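Taurine dioxygenase (Burkholderia ambifaria, PDB 5VN6) probably catalyses the oxygen-dependent breakdown of taurine as an iron dioxygenase of the TfdA family, here with magnesium in its metal site. Local coordinates at residues R41-L44 with L45-R48; D56-R59 with A60-V63. One frame throughout, in Å; residues are numbered along the deposited sequence.

Contact 1 of 2, residues R41-L44 with L45-R48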
loop_
_atom_site.group_PDB
_atom_site.type_symbol
_atom_site.label_atom_id
_atom_site.label_comp_id
_atom_site.label_asym_id
_atom_site.label_seq_id
_atom_site.Cartn_x
_atom_site.Cartn_y
_atom_site.Cartn_z
ATOM N N ARG A 41 16.815 9.287 -18.825
ATOM C CA ARG A 41 17.304 9.883 -17.588
ATOM C C ARG A 41 16.389 11.011 -17.127
ATOM O O ARG A 41 16.048 11.106 -15.938
ATOM C CB ARG A 41 18.730 10.381 -17.779
ATOM C CG ARG A 41 19.244 11.151 -16.611
ATOM C CD ARG A 41 20.720 11.491 -16.776
ATOM N NE ARG A 41 21.148 12.315 -15.657
ATOM C CZ ARG A 41 20.899 13.618 -15.563
ATOM N NH1 ARG A 41 20.256 14.246 -16.542
ATOM N NH2 ARG A 41 21.306 14.297 -14.498
ATOM N N THR A 42 15.987 11.886 -18.053
ATOM C CA THR A 42 15.062 12.949 -17.680
ATOM C C THR A 42 13.776 12.359 -17.108
ATOM O O THR A 42 13.312 12.784 -16.042
ATOM C CB THR A 42 14.772 13.844 -18.882
ATOM O OG1 THR A 42 15.952 14.596 -19.214
ATOM C CG2 THR A 42 13.663 14.812 -18.566
ATOM N N GLN A 43 13.236 11.319 -17.755
ATOM C CA GLN A 43 11.988 10.725 -17.267
ATOM C C GLN A 43 12.167 10.086 -15.895
ATOM O O GLN A 43 11.276 10.187 -15.047
ATOM C CB GLN A 43 11.450 9.702 -18.267
ATOM C CG GLN A 43 11.022 10.259 -19.624
ATOM C CD GLN A 43 9.937 11.335 -19.540
ATOM O OE1 GLN A 43 9.081 11.316 -18.660
ATOM N NE2 GLN A 43 9.951 12.256 -20.498
ATOM N N LEU A 44 13.305 9.427 -15.653
ATOM C CA LEU A 44 13.542 8.819 -14.342
ATOM C C LEU A 44 13.528 9.867 -13.232
ATOM O O LEU A 44 12.946 9.644 -12.160
ATOM C CB LEU A 44 14.869 8.046 -14.341
ATOM C CG LEU A 44 15.273 7.393 -13.007
ATOM C CD1 LEU A 44 14.362 6.247 -12.575
ATOM C CD2 LEU A 44 16.738 6.933 -13.036
ATOM N N LEU A 45 14.156 11.022 -13.470
ATOM C CA LEU A 45 14.177 12.066 -12.448
ATOM C C LEU A 45 12.775 12.600 -12.154
ATOM O O LEU A 45 12.470 12.944 -11.008
ATOM C CB LEU A 45 15.093 13.211 -12.887
ATOM C CG LEU A 45 16.595 12.928 -12.866
ATOM C CD1 LEU A 45 17.364 14.130 -13.402
ATOM C CD2 LEU A 45 17.069 12.564 -11.452
ATOM N N ARG A 46 11.909 12.646 -13.156
ATOM C CA ARG A 46 10.561 13.185 -12.966
ATOM C C ARG A 46 9.596 12.167 -12.348
ATOM O O ARG A 46 8.733 12.538 -11.546
ATOM C CB ARG A 46 10.038 13.693 -14.310
ATOM C CG ARG A 46 8.546 13.869 -14.444
ATOM C CD ARG A 46 8.223 14.230 -15.893
ATOM N NE ARG A 46 9.068 15.337 -16.349
ATOM C CZ ARG A 46 9.477 15.514 -17.604
ATOM N NH1 ARG A 46 9.131 14.651 -18.550
ATOM N NH2 ARG A 46 10.245 16.554 -17.912
ATOM N N HIS A 47 9.701 10.892 -12.718
ATOM C CA HIS A 47 8.708 9.887 -12.358
ATOM C C HIS A 47 9.195 8.906 -11.307
ATOM O O HIS A 47 8.427 8.014 -10.895
ATOM C CB HIS A 47 8.269 9.123 -13.615
ATOM C CG HIS A 47 7.533 9.974 -14.605
ATOM N ND1 HIS A 47 6.313 10.552 -14.323
ATOM C CD2 HIS A 47 7.849 10.357 -15.866
ATOM C CE1 HIS A 47 5.903 11.246 -15.372
ATOM N NE2 HIS A 47 6.818 11.146 -16.319
ATOM N N ARG A 48 10.444 9.057 -10.856
ATOM C CA ARG A 48 11.065 8.317 -9.752
ATOM C C ARG A 48 11.370 6.857 -10.085
ATOM O O ARG A 48 12.423 6.337 -9.685
ATOM C CB ARG A 48 10.200 8.388 -8.487
ATOM C CG ARG A 48 9.557 9.754 -8.186
ATOM C CD ARG A 48 10.536 10.889 -8.197
ATOM N NE ARG A 48 9.885 12.172 -7.963
ATOM C CZ ARG A 48 10.543 13.319 -7.814
ATOM N NH1 ARG A 48 11.864 13.324 -7.864
ATOM N NH2 ARG A 48 9.886 14.450 -7.593
HETATM O O HOH W 1 6.375 12.270 -18.700
#

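Contact 2 of 2, residues D56-R59 with A60-V63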
loop_
_atom_site.group_PDB
_atom_site.type_symbol
_atom_site.label_atom_id
_atom_site.label_comp_id
_atom_site.label_asym_id
_atom_site.label_seq_id
_atom_site.Cartn_x
_atom_site.Cartn_y
_atom_site.Cartn_z
ATOM N N ASP A 56 13.886 -8.036 -23.987
ATOM C CA ASP A 56 14.692 -9.185 -24.377
ATOM C C ASP A 56 16.093 -8.671 -24.677
ATOM O O ASP A 56 16.415 -8.292 -25.803
ATOM C CB ASP A 56 14.076 -9.885 -25.580
ATOM C CG ASP A 56 14.879 -11.096 -26.020
ATOM O OD1 ASP A 56 14.986 -12.058 -25.227
ATOM O OD2 ASP A 56 15.396 -11.088 -27.159
ATOM N N ILE A 57 16.957 -8.716 -23.664
ATOM C CA ILE A 57 18.276 -8.109 -23.742
ATOM C C ILE A 57 19.278 -9.081 -23.142
ATOM O O ILE A 57 18.923 -10.017 -22.422
ATOM C CB ILE A 57 18.350 -6.751 -23.004
ATOM C CG1 ILE A 57 18.010 -6.929 -21.518
ATOM C CG2 ILE A 57 17.389 -5.747 -23.642
ATOM C CD1 ILE A 57 18.129 -5.652 -20.688
ATOM N N THR A 58 20.546 -8.835 -23.429
ATOM C CA THR A 58 21.597 -9.650 -22.857
ATOM C C THR A 58 22.059 -9.043 -21.546
ATOM O O THR A 58 21.773 -7.885 -21.228
ATOM C CB THR A 58 22.772 -9.756 -23.822
ATOM O OG1 THR A 58 23.497 -8.519 -23.812
ATOM C CG2 THR A 58 22.262 -10.014 -25.236
ATOM N N ARG A 59 22.753 -9.862 -20.759
ATOM C CA ARG A 59 23.263 -9.377 -19.485
ATOM C C ARG A 59 24.304 -8.286 -19.689
ATOM O O ARG A 59 24.343 -7.308 -18.931
ATOM C CB ARG A 59 23.795 -10.557 -18.676
ATOM C CG ARG A 59 22.684 -11.586 -18.434
ATOM C CD ARG A 59 23.188 -12.904 -17.873
ATOM N NE ARG A 59 22.119 -13.675 -17.234
ATOM C CZ ARG A 59 21.085 -14.215 -17.875
ATOM N NH1 ARG A 59 20.956 -14.073 -19.190
ATOM N NH2 ARG A 59 20.172 -14.899 -17.197
ATOM N N ALA A 60 25.137 -8.416 -20.731
ATOM C CA ALA A 60 26.065 -7.339 -21.050
ATOM C C ALA A 60 25.305 -6.048 -21.341
ATOM O O ALA A 60 25.702 -4.972 -20.880
ATOM C CB ALA A 60 26.972 -7.738 -22.222
ATOM N N GLU A 61 24.183 -6.137 -22.069
ATOM C CA GLU A 61 23.387 -4.937 -22.334
ATOM C C GLU A 61 22.726 -4.398 -21.067
ATOM O O GLU A 61 22.670 -3.178 -20.870
ATOM C CB GLU A 61 22.335 -5.211 -23.410
ATOM C CG GLU A 61 22.922 -5.615 -24.752
ATOM C CD GLU A 61 21.865 -6.011 -25.766
ATOM O OE1 GLU A 61 20.845 -6.606 -25.368
ATOM O OE2 GLU A 61 22.071 -5.745 -26.972
ATOM N N HIS A 62 22.223 -5.285 -20.200
ATOM C CA HIS A 62 21.667 -4.856 -18.913
ATOM C C HIS A 62 22.712 -4.091 -18.113
ATOM O O HIS A 62 22.440 -3.013 -17.568
ATOM C CB HIS A 62 21.170 -6.086 -18.133
ATOM C CG HIS A 62 20.534 -5.784 -16.803
ATOM N ND1 HIS A 62 19.877 -6.753 -16.066
ATOM C CD2 HIS A 62 20.451 -4.642 -16.076
ATOM C CE1 HIS A 62 19.424 -6.221 -14.944
ATOM N NE2 HIS A 62 19.761 -4.942 -14.924
ATOM N N VAL A 63 23.924 -4.645 -18.043
ATOM C CA VAL A 63 25.017 -4.014 -17.319
ATOM C C VAL A 63 25.412 -2.700 -17.985
ATOM O O VAL A 63 25.547 -1.667 -17.323
ATOM C CB VAL A 63 26.202 -4.996 -17.240
ATOM C CG1 VAL A 63 27.510 -4.266 -17.006
ATOM C CG2 VAL A 63 25.943 -6.026 -16.142
#

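Contact 1 of 2, residues R41-L44 with L45-R48
Gln43 and His47, one turn apart near the C-terminal end of helix 34-47, lie side by side and point the same way, with the amide and imidazole planes only 20° apart. The amide oxygen comes in at the ring edge, near its plane, with Gln43 OE1 3.2 Å from His47 CD2. A water bridges the two groups: it donates to Gln43 OE1 at 2.9 Å and is hydrogen-bonded to His47 NE2 at 2.7 Å. In Gln43 a bend at chi2 (-58°) turns OE1 toward His47, while its NE2 hydrogen-bonds to Glu39 OE2 in the preceding turn. Over one face of the imidazole lies CG of Arg46.

Leu44 and Gln43 face the interior; Leu44 packs on Leu50 of strand 49-52 and on Phe69, and Gln43 on Leu50 and on Val11 of strand 10-13. Here the helix ends. His47 N binds Gln43 O at 2.9 Å, Arg48 N binds Leu44 O at the same distance, and Arg48 then leaves the helix with a positive phi of 72°.

Toward solvent, the exposed Arg46 guanidinium stands steeply to the Gln43 amide; Arg46 NH1 comes within 3.2 Å of Gln43 NE2, a close approach of two donors and not a hydrogen bond. Looser are its oblique approach to Thr42, with Arg46 NH2 3.9 Å from Thr42 CG2, and that of Leu45, which lays CD1 over one face of the Arg41 guanidinium, 4.1 Å from Arg41 NH2. The charge of Arg41 is met by a salt bridge to Glu195. Polar groups thus hold the Gln43 amide from both ends: Glu39 accepts from its nitrogen and the water donates to its oxygen, consistent with the amide's modelled orientation.

Contact 2 of 2, residues D56-R59 with A60-V63
Thr58 and Glu61 exchange hydrogen bonds in a capping box at the start of helix 59-67. Thr58, the N-cap residue, accepts from the backbone of Glu61 through its hydroxyl, with Glu61 N 3.0 Å from Thr58 OG1. In return the Glu61 carboxylate takes the amide hydrogen of Thr58: Thr58 N lies 3.0 Å from Glu61 OE1 and the bond is nearly straight, at 168°. The donor meets OE1 on its anti side, 32° out of the carboxylate plane.

The torsions of both side chains bring them together. With chi1 at 75°, Thr58 holds OG1 between its own backbone N and carbonyl carbon, facing the first turn. Glu61 runs extended beyond CG and crosses the threonine, bringing CG to 3.1 Å from Thr58 OG1. Its OE1 also sits 3.4 Å from Ile57 CB, so the carboxylate is flanked by aliphatic carbon as well as by the amide it binds.

Next come the backbone bonds of the opening turn, His62 N to Thr58 O and Val63 N to Arg59 O, both 2.8 Å. The Ile57 side chain crosses that of His62 obliquely, with Ile57 CD1 4.0 Å from His62 CB. Farther out, the buried His62 hydrogen-bonds through NE2 to Val120 O and rests on Leu87 of strand 87-91, while Arg59 forms a salt bridge with Glu280; the helix start is thereby held against the large sheet. The box gives acceptors to two amides, and the negative carboxylate near the helix N terminus probably interacts favourably with the helix dipole.

How the contacts relate
After strands 10-13 and 20-23 and helix 27-32 the chain enters helix 34-47, whose C-terminal end is contact 1. It continues into strand 49-52 of the large mixed sheet, then through a loop to contact 2 at the start of helix 59-67. The two are in series: each closes a single local turn, and they neither nest nor cross. Their centres lie about 21 Å apart and their nearest atoms about 12 Å, without touching. Contact 1 thus marks an exit from a helix and contact 2 an entry into the next; the first packs against strands 49-52 and 10-13, the second against strand 87-91 at the other edge of the sheet.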